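Local coordinates for hypothetical protein (Bacteroides caccae, PDB 4M8R), which is of unknown function but probably pairs an Ig-like N-terminal domain with a WD40-like beta-propeller domain, at residues I305-G310 / F343-P348; I382-S387 / K403-Y408. One frame throughout, in Å; residues are numbered along the deposited sequence.

Contact 1: I305-G310 / F343-P348; sequences IPFYFG and FRLLEP. With EDO (1,2-ethanediol), chain H.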
loop_
_atom_site.group_PDB
_atom_site.type_symbol
_atom_site.label_atom_id
_atom_site.label_comp_id
_atom_site.label_asym_id
_atom_site.label_seq_id
_atom_site.Cartn_x
_atom_site.Cartn_y
_atom_site.Cartn_z
ATOM N N ILE A 305 -8.402 -32.589 -12.755
ATOM C CA ILE A 305 -8.320 -31.149 -12.929
ATOM C C ILE A 305 -7.637 -30.542 -11.705
ATOM O O ILE A 305 -8.101 -30.739 -10.583
ATOM C CB ILE A 305 -9.719 -30.524 -13.081
ATOM C CG1 ILE A 305 -10.510 -31.238 -14.185
ATOM C CG2 ILE A 305 -9.607 -29.032 -13.384
ATOM C CD1 ILE A 305 -11.965 -30.817 -14.265
ATOM N N PRO A 306 -6.534 -29.800 -11.910
ATOM C CA PRO A 306 -5.928 -29.110 -10.779
ATOM C C PRO A 306 -6.780 -27.927 -10.321
ATOM O O PRO A 306 -7.494 -27.332 -11.128
ATOM C CB PRO A 306 -4.588 -28.602 -11.339
ATOM C CG PRO A 306 -4.423 -29.236 -12.677
ATOM C CD PRO A 306 -5.800 -29.551 -13.159
ATOM N N PHE A 307 -6.698 -27.589 -9.039
ATOM C CA PHE A 307 -7.398 -26.420 -8.519
ATOM C C PHE A 307 -6.609 -25.742 -7.414
ATOM O O PHE A 307 -5.632 -26.289 -6.908
ATOM C CB PHE A 307 -8.777 -26.817 -7.987
ATOM C CG PHE A 307 -8.725 -27.745 -6.806
ATOM C CD1 PHE A 307 -8.551 -27.246 -5.523
ATOM C CD2 PHE A 307 -8.847 -29.113 -6.975
ATOM C CE1 PHE A 307 -8.499 -28.099 -4.433
ATOM C CE2 PHE A 307 -8.800 -29.968 -5.888
ATOM C CZ PHE A 307 -8.622 -29.465 -4.617
ATOM N N TYR A 308 -7.045 -24.540 -7.056
ATOM C CA TYR A 308 -6.535 -23.866 -5.874
ATOM C C TYR A 308 -7.642 -23.119 -5.154
ATOM O O TYR A 308 -8.619 -22.711 -5.771
ATOM C CB TYR A 308 -5.407 -22.898 -6.240
ATOM C CG TYR A 308 -5.846 -21.620 -6.915
ATOM C CD1 TYR A 308 -6.047 -21.565 -8.294
ATOM C CD2 TYR A 308 -6.028 -20.454 -6.178
ATOM C CE1 TYR A 308 -6.431 -20.388 -8.918
ATOM C CE2 TYR A 308 -6.412 -19.274 -6.788
ATOM C CZ TYR A 308 -6.618 -19.246 -8.157
ATOM O OH TYR A 308 -7.007 -18.075 -8.755
ATOM N N PHE A 309 -7.479 -22.964 -3.845
ATOM C CA PHE A 309 -8.282 -22.038 -3.050
ATOM C C PHE A 309 -7.411 -20.835 -2.708
ATOM O O PHE A 309 -6.328 -21.007 -2.166
ATOM C CB PHE A 309 -8.705 -22.677 -1.727
ATOM C CG PHE A 309 -9.750 -23.743 -1.855
ATOM C CD1 PHE A 309 -9.391 -25.055 -2.110
ATOM C CD2 PHE A 309 -11.093 -23.440 -1.670
ATOM C CE1 PHE A 309 -10.356 -26.045 -2.204
ATOM C CE2 PHE A 309 -12.063 -24.424 -1.765
ATOM C CZ PHE A 309 -11.694 -25.731 -2.032
ATOM N N GLY A 310 -7.875 -19.631 -3.024
ATOM C CA GLY A 310 -7.218 -18.410 -2.565
ATOM C C GLY A 310 -7.717 -18.078 -1.170
ATOM O O GLY A 310 -8.896 -17.778 -0.994
ATOM N N PHE A 343 -12.013 -34.390 -4.269
ATOM C CA PHE A 343 -11.140 -33.223 -4.176
ATOM C C PHE A 343 -10.107 -33.457 -3.081
ATOM O O PHE A 343 -10.456 -33.585 -1.906
ATOM C CB PHE A 343 -11.955 -31.970 -3.873
ATOM C CG PHE A 343 -12.959 -31.628 -4.937
ATOM C CD1 PHE A 343 -14.175 -32.289 -4.998
ATOM C CD2 PHE A 343 -12.687 -30.645 -5.880
ATOM C CE1 PHE A 343 -15.103 -31.979 -5.979
ATOM C CE2 PHE A 343 -13.609 -30.329 -6.863
ATOM C CZ PHE A 343 -14.819 -30.997 -6.912
ATOM N N ARG A 344 -8.838 -33.513 -3.481
ATOM C CA ARG A 344 -7.746 -33.879 -2.587
ATOM C C ARG A 344 -6.603 -32.872 -2.694
ATOM O O ARG A 344 -6.109 -32.595 -3.794
ATOM C CB ARG A 344 -7.254 -35.280 -2.945
ATOM C CG ARG A 344 -8.332 -36.349 -2.785
ATOM C CD ARG A 344 -7.938 -37.685 -3.388
ATOM N NE ARG A 344 -6.924 -38.332 -2.532
ATOM C CZ ARG A 344 -6.341 -39.500 -2.781
ATOM N NH1 ARG A 344 -6.621 -40.176 -3.892
ATOM N NH2 ARG A 344 -5.451 -39.981 -1.917
ATOM N N LEU A 345 -6.191 -32.316 -1.557
ATOM C CA LEU A 345 -5.090 -31.359 -1.535
ATOM C C LEU A 345 -3.764 -32.060 -1.763
ATOM O O LEU A 345 -3.596 -33.218 -1.393
ATOM C CB LEU A 345 -5.034 -30.607 -0.203
ATOM C CG LEU A 345 -6.215 -29.707 0.162
ATOM C CD1 LEU A 345 -5.895 -28.942 1.436
ATOM C CD2 LEU A 345 -6.552 -28.733 -0.959
ATOM N N LEU A 346 -2.838 -31.353 -2.404
ATOM C CA LEU A 346 -1.459 -31.799 -2.514
ATOM C C LEU A 346 -0.652 -31.021 -1.485
ATOM O O LEU A 346 -0.520 -29.800 -1.588
ATOM C CB LEU A 346 -0.922 -31.557 -3.926
ATOM C CG LEU A 346 0.463 -32.136 -4.223
ATOM C CD1 LEU A 346 0.456 -33.650 -4.088
ATOM C CD2 LEU A 346 0.918 -31.725 -5.613
ATOM N N GLU A 347 -0.143 -31.736 -0.482
ATOM C CA GLU A 347 0.608 -31.136 0.615
ATOM C C GLU A 347 1.823 -32.003 0.946
ATOM O O GLU A 347 1.852 -33.188 0.612
ATOM C CB GLU A 347 -0.281 -30.992 1.854
ATOM C CG GLU A 347 -1.384 -29.947 1.714
ATOM C CD GLU A 347 -2.282 -29.840 2.940
ATOM O OE1 GLU A 347 -2.248 -30.741 3.805
ATOM O OE2 GLU A 347 -3.038 -28.848 3.032
ATOM N N PRO A 348 2.842 -31.411 1.591
ATOM C CA PRO A 348 4.006 -32.191 2.008
ATOM C C PRO A 348 3.699 -33.045 3.236
ATOM O O PRO A 348 2.972 -32.603 4.128
ATOM C CB PRO A 348 5.044 -31.116 2.339
ATOM C CG PRO A 348 4.244 -29.917 2.720
ATOM C CD PRO A 348 2.994 -29.974 1.894
HETATM C C1 EDO H . -8.538 -24.311 -11.391
HETATM O O1 EDO H . -8.736 -23.872 -12.738
HETATM C C2 EDO H . -8.947 -23.184 -10.454
HETATM O O2 EDO H . -8.881 -23.594 -9.080
#

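Contact 2: I382-S387 / K403-Y408; sequences ITVLFS and KEWTDY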
loop_
_atom_site.group_PDB
_atom_site.type_symbol
_atom_site.label_atom_id
_atom_site.label_comp_id
_atom_site.label_asym_id
_atom_site.label_seq_id
_atom_site.Cartn_x
_atom_site.Cartn_y
_atom_site.Cartn_z
ATOM N N ILE A 382 -14.196 -22.446 -4.285
ATOM C CA ILE A 382 -14.088 -22.784 -5.695
ATOM C C ILE A 382 -15.490 -22.918 -6.257
ATOM O O ILE A 382 -16.444 -23.182 -5.520
ATOM C CB ILE A 382 -13.313 -24.093 -5.934
ATOM C CG1 ILE A 382 -13.936 -25.264 -5.167
ATOM C CG2 ILE A 382 -11.856 -23.917 -5.534
ATOM C CD1 ILE A 382 -13.334 -26.608 -5.525
ATOM N N THR A 383 -15.609 -22.720 -7.561
ATOM C CA THR A 383 -16.873 -22.877 -8.246
ATOM C C THR A 383 -16.727 -24.025 -9.212
ATOM O O THR A 383 -15.770 -24.080 -9.980
ATOM C CB THR A 383 -17.250 -21.598 -8.991
ATOM O OG1 THR A 383 -17.342 -20.524 -8.044
ATOM C CG2 THR A 383 -18.580 -21.767 -9.710
ATOM N N VAL A 384 -17.688 -24.941 -9.167
ATOM C CA VAL A 384 -17.572 -26.217 -9.851
ATOM C C VAL A 384 -18.788 -26.475 -10.729
ATOM O O VAL A 384 -19.909 -26.133 -10.360
ATOM C CB VAL A 384 -17.424 -27.354 -8.825
ATOM C CG1 VAL A 384 -17.409 -28.711 -9.510
ATOM C CG2 VAL A 384 -16.155 -27.155 -8.009
ATOM N N LEU A 385 -18.544 -27.083 -11.889
ATOM C CA LEU A 385 -19.593 -27.454 -12.821
ATOM C C LEU A 385 -19.660 -28.979 -12.929
ATOM O O LEU A 385 -18.692 -29.610 -13.349
ATOM C CB LEU A 385 -19.309 -26.833 -14.191
ATOM C CG LEU A 385 -20.399 -26.963 -15.257
ATOM C CD1 LEU A 385 -21.626 -26.131 -14.912
ATOM C CD2 LEU A 385 -19.844 -26.546 -16.606
ATOM N N PHE A 386 -20.805 -29.557 -12.553
ATOM C CA PHE A 386 -21.032 -31.010 -12.601
ATOM C C PHE A 386 -21.961 -31.393 -13.732
ATOM O O PHE A 386 -22.723 -30.564 -14.220
ATOM C CB PHE A 386 -21.716 -31.509 -11.330
ATOM C CG PHE A 386 -21.031 -31.100 -10.073
ATOM C CD1 PHE A 386 -19.866 -31.733 -9.672
ATOM C CD2 PHE A 386 -21.559 -30.090 -9.282
ATOM C CE1 PHE A 386 -19.228 -31.354 -8.504
ATOM C CE2 PHE A 386 -20.928 -29.706 -8.114
ATOM C CZ PHE A 386 -19.757 -30.340 -7.724
ATOM N N SER A 387 -21.919 -32.666 -14.111
ATOM C CA SER A 387 -22.956 -33.271 -14.940
ATOM C C SER A 387 -23.445 -34.550 -14.270
ATOM O O SER A 387 -22.720 -35.151 -13.473
ATOM C CB SER A 387 -22.421 -33.582 -16.337
ATOM O OG SER A 387 -21.251 -34.371 -16.270
ATOM N N LYS A 403 -16.857 -26.182 4.871
ATOM C CA LYS A 403 -16.853 -27.511 4.240
ATOM C C LYS A 403 -18.201 -27.887 3.618
ATOM O O LYS A 403 -18.542 -29.067 3.548
ATOM C CB LYS A 403 -16.440 -28.596 5.242
ATOM C CG LYS A 403 -15.127 -28.342 5.959
ATOM C CD LYS A 403 -13.937 -28.527 5.036
ATOM C CE LYS A 403 -12.646 -28.338 5.809
ATOM N NZ LYS A 403 -11.465 -28.611 4.958
ATOM N N GLU A 404 -18.951 -26.892 3.158
ATOM C CA GLU A 404 -20.281 -27.119 2.600
ATOM C C GLU A 404 -20.384 -26.634 1.156
ATOM O O GLU A 404 -19.780 -25.625 0.785
ATOM C CB GLU A 404 -21.337 -26.415 3.455
ATOM C CG GLU A 404 -21.722 -27.176 4.714
ATOM C CD GLU A 404 -22.596 -26.360 5.648
ATOM O OE1 GLU A 404 -22.423 -25.124 5.712
ATOM O OE2 GLU A 404 -23.460 -26.959 6.322
ATOM N N TRP A 405 -21.153 -27.368 0.354
ATOM C CA TRP A 405 -21.496 -26.945 -0.994
ATOM C C TRP A 405 -22.705 -26.025 -0.936
ATOM O O TRP A 405 -23.504 -26.090 0.001
ATOM C CB TRP A 405 -21.835 -28.141 -1.875
ATOM C CG TRP A 405 -20.704 -29.061 -2.078
ATOM C CD1 TRP A 405 -20.414 -30.173 -1.349
ATOM C CD2 TRP A 405 -19.692 -28.960 -3.081
ATOM N NE1 TRP A 405 -19.280 -30.775 -1.836
ATOM C CE2 TRP A 405 -18.817 -30.048 -2.900
ATOM C CE3 TRP A 405 -19.439 -28.052 -4.116
ATOM C CZ2 TRP A 405 -17.705 -30.256 -3.717
ATOM C CZ3 TRP A 405 -18.334 -28.256 -4.928
ATOM C CH2 TRP A 405 -17.481 -29.351 -4.724
ATOM N N THR A 406 -22.828 -25.165 -1.943
ATOM C CA THR A 406 -23.999 -24.306 -2.093
ATOM C C THR A 406 -24.271 -24.118 -3.585
ATOM O O THR A 406 -23.459 -23.534 -4.310
ATOM C CB THR A 406 -23.791 -22.937 -1.421
ATOM O OG1 THR A 406 -22.946 -23.085 -0.274
ATOM C CG2 THR A 406 -25.123 -22.348 -0.997
ATOM N N ASP A 407 -25.410 -24.626 -4.037
ATOM C CA ASP A 407 -25.752 -24.622 -5.453
ATOM C C ASP A 407 -26.266 -23.250 -5.891
ATOM O O ASP A 407 -26.958 -22.563 -5.136
ATOM C CB ASP A 407 -26.826 -25.682 -5.749
ATOM C CG ASP A 407 -26.405 -27.093 -5.349
ATOM O OD1 ASP A 407 -25.196 -27.413 -5.377
ATOM O OD2 ASP A 407 -27.298 -27.894 -5.012
ATOM N N TYR A 408 -25.919 -22.863 -7.116
ATOM C CA TYR A 408 -26.539 -21.722 -7.783
ATOM C C TYR A 408 -27.867 -22.181 -8.381
ATOM O O TYR A 408 -27.878 -22.998 -9.301
ATOM C CB TYR A 408 -25.630 -21.196 -8.896
ATOM C CG TYR A 408 -24.355 -20.539 -8.408
ATOM C CD1 TYR A 408 -23.243 -21.297 -8.062
ATOM C CD2 TYR A 408 -24.263 -19.155 -8.304
ATOM C CE1 TYR A 408 -22.076 -20.696 -7.616
ATOM C CE2 TYR A 408 -23.104 -18.544 -7.862
ATOM C CZ TYR A 408 -22.015 -19.315 -7.518
ATOM O OH TYR A 408 -20.868 -18.699 -7.084
#

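Contact 1: I305-G310 / F343-P348
F307 sets its ring between its own backbone N and carbonyl carbon (chi1 64°), while the CG of F343 and of L345 each stands anti to its carbonyl carbon, beside the backbone N; together these torsions bring the three side chains into one apolar cluster. The far end of the F307 ring does the touching. On one flank CE2 reaches CD2 of F343 at 3.9 Å, on the other CE1 lies 4.0 Å from CD2 of L345, and between them CZ points at the backbone, 4.1 Å from O of R344. The two phenyl rings sit with centroids 5.9 Å apart and planes at 59°, F307 CE2 arriving at the edge of the F343 ring. L345 meets F307 through one methyl branch, the two side chains crossing at about a right angle. Behind F307, the backbone N of Y308 donates a nearly straight hydrogen bond of 2.9 Å to O2 of a 1,2-ethanediol, probably carried over from crystallisation. The CB of R344 points away from strand 303-310, and its NE hydrogen-bonds to O of Q358. Strands 303-310 and 340-348 are not adjacent: strand 325-333 runs between them in an antiparallel four-stranded sheet, with backbone hydrogen bonding between F307 and G328, and strand 355-364 flanks 340-348 on its other side, with F361 against both F343 and L345.

Contact 2: I382-S387 / K403-Y408
A four-stranded antiparallel sheet, the blade unit expected of the WD40-like beta-propeller, holds both segments: 382-387 on an inner strand and W405 on the edge strand 404-407, with strand 394-399 between. W405 spans that intervening strand with its indole. The CZ3 and CH2 atoms of its six-membered ring meet two residues, from different sides. F386 turns its edge to the face of that six-membered ring, its CZ 3.8 Å from W405 CZ3, the centroids 5.5 Å apart and the planes at 69°. V384 instead approaches at the rim, in the plane of the indole, with its CG2 3.9 Å from W405 CZ3. That methyl is delivered by the valine's first torsion (chi1 176°), which sends CG1 anti to the backbone N and leaves CG2 beside it; CG1 lies over one face of the F386 ring, so the valine touches both aromatics, with a different methyl on each. F398, on the intervening strand, also meets the indole. Replacing W405 with an alanine would probably open a gap at the CZ of F386 and leave that ring without the aromatic face it points into. Farther along, T383 and Y408 bring their hydroxyls near each other, but their hydrogen bonds lead to other residues: T383 OG1 to D397 and to NE1 of W421, Y408 OH to R375 and, weakly, to D397. T137 of a second subunit packs on Y408. The two hydroxyl oxygens, T383 OG1 and Y408 OH, stand 4.1 Å apart.

Contacts 1 and 2 lie in consecutive four-stranded sheets of the WD40-like domain, their centres about 16 Å apart, and each joins two strands separated by a third. In contact 1 the meeting phenylalanine and leucine side chains are all buried; contact 2 is buried too, except that its central W405, on an edge strand, is partly exposed. Contact 1 joins apolar side chains, whereas contact 2 adds hydroxyls hydrogen-bonded outside its segments, to D397 and R375 among others, and its Y408 packs on a second subunit. Between the sheets, CE1 of F343 lies 3.8 Å from CH2 of W405, and I382 touches F343 and F309, a largely apolar junction that also takes in Y308 O.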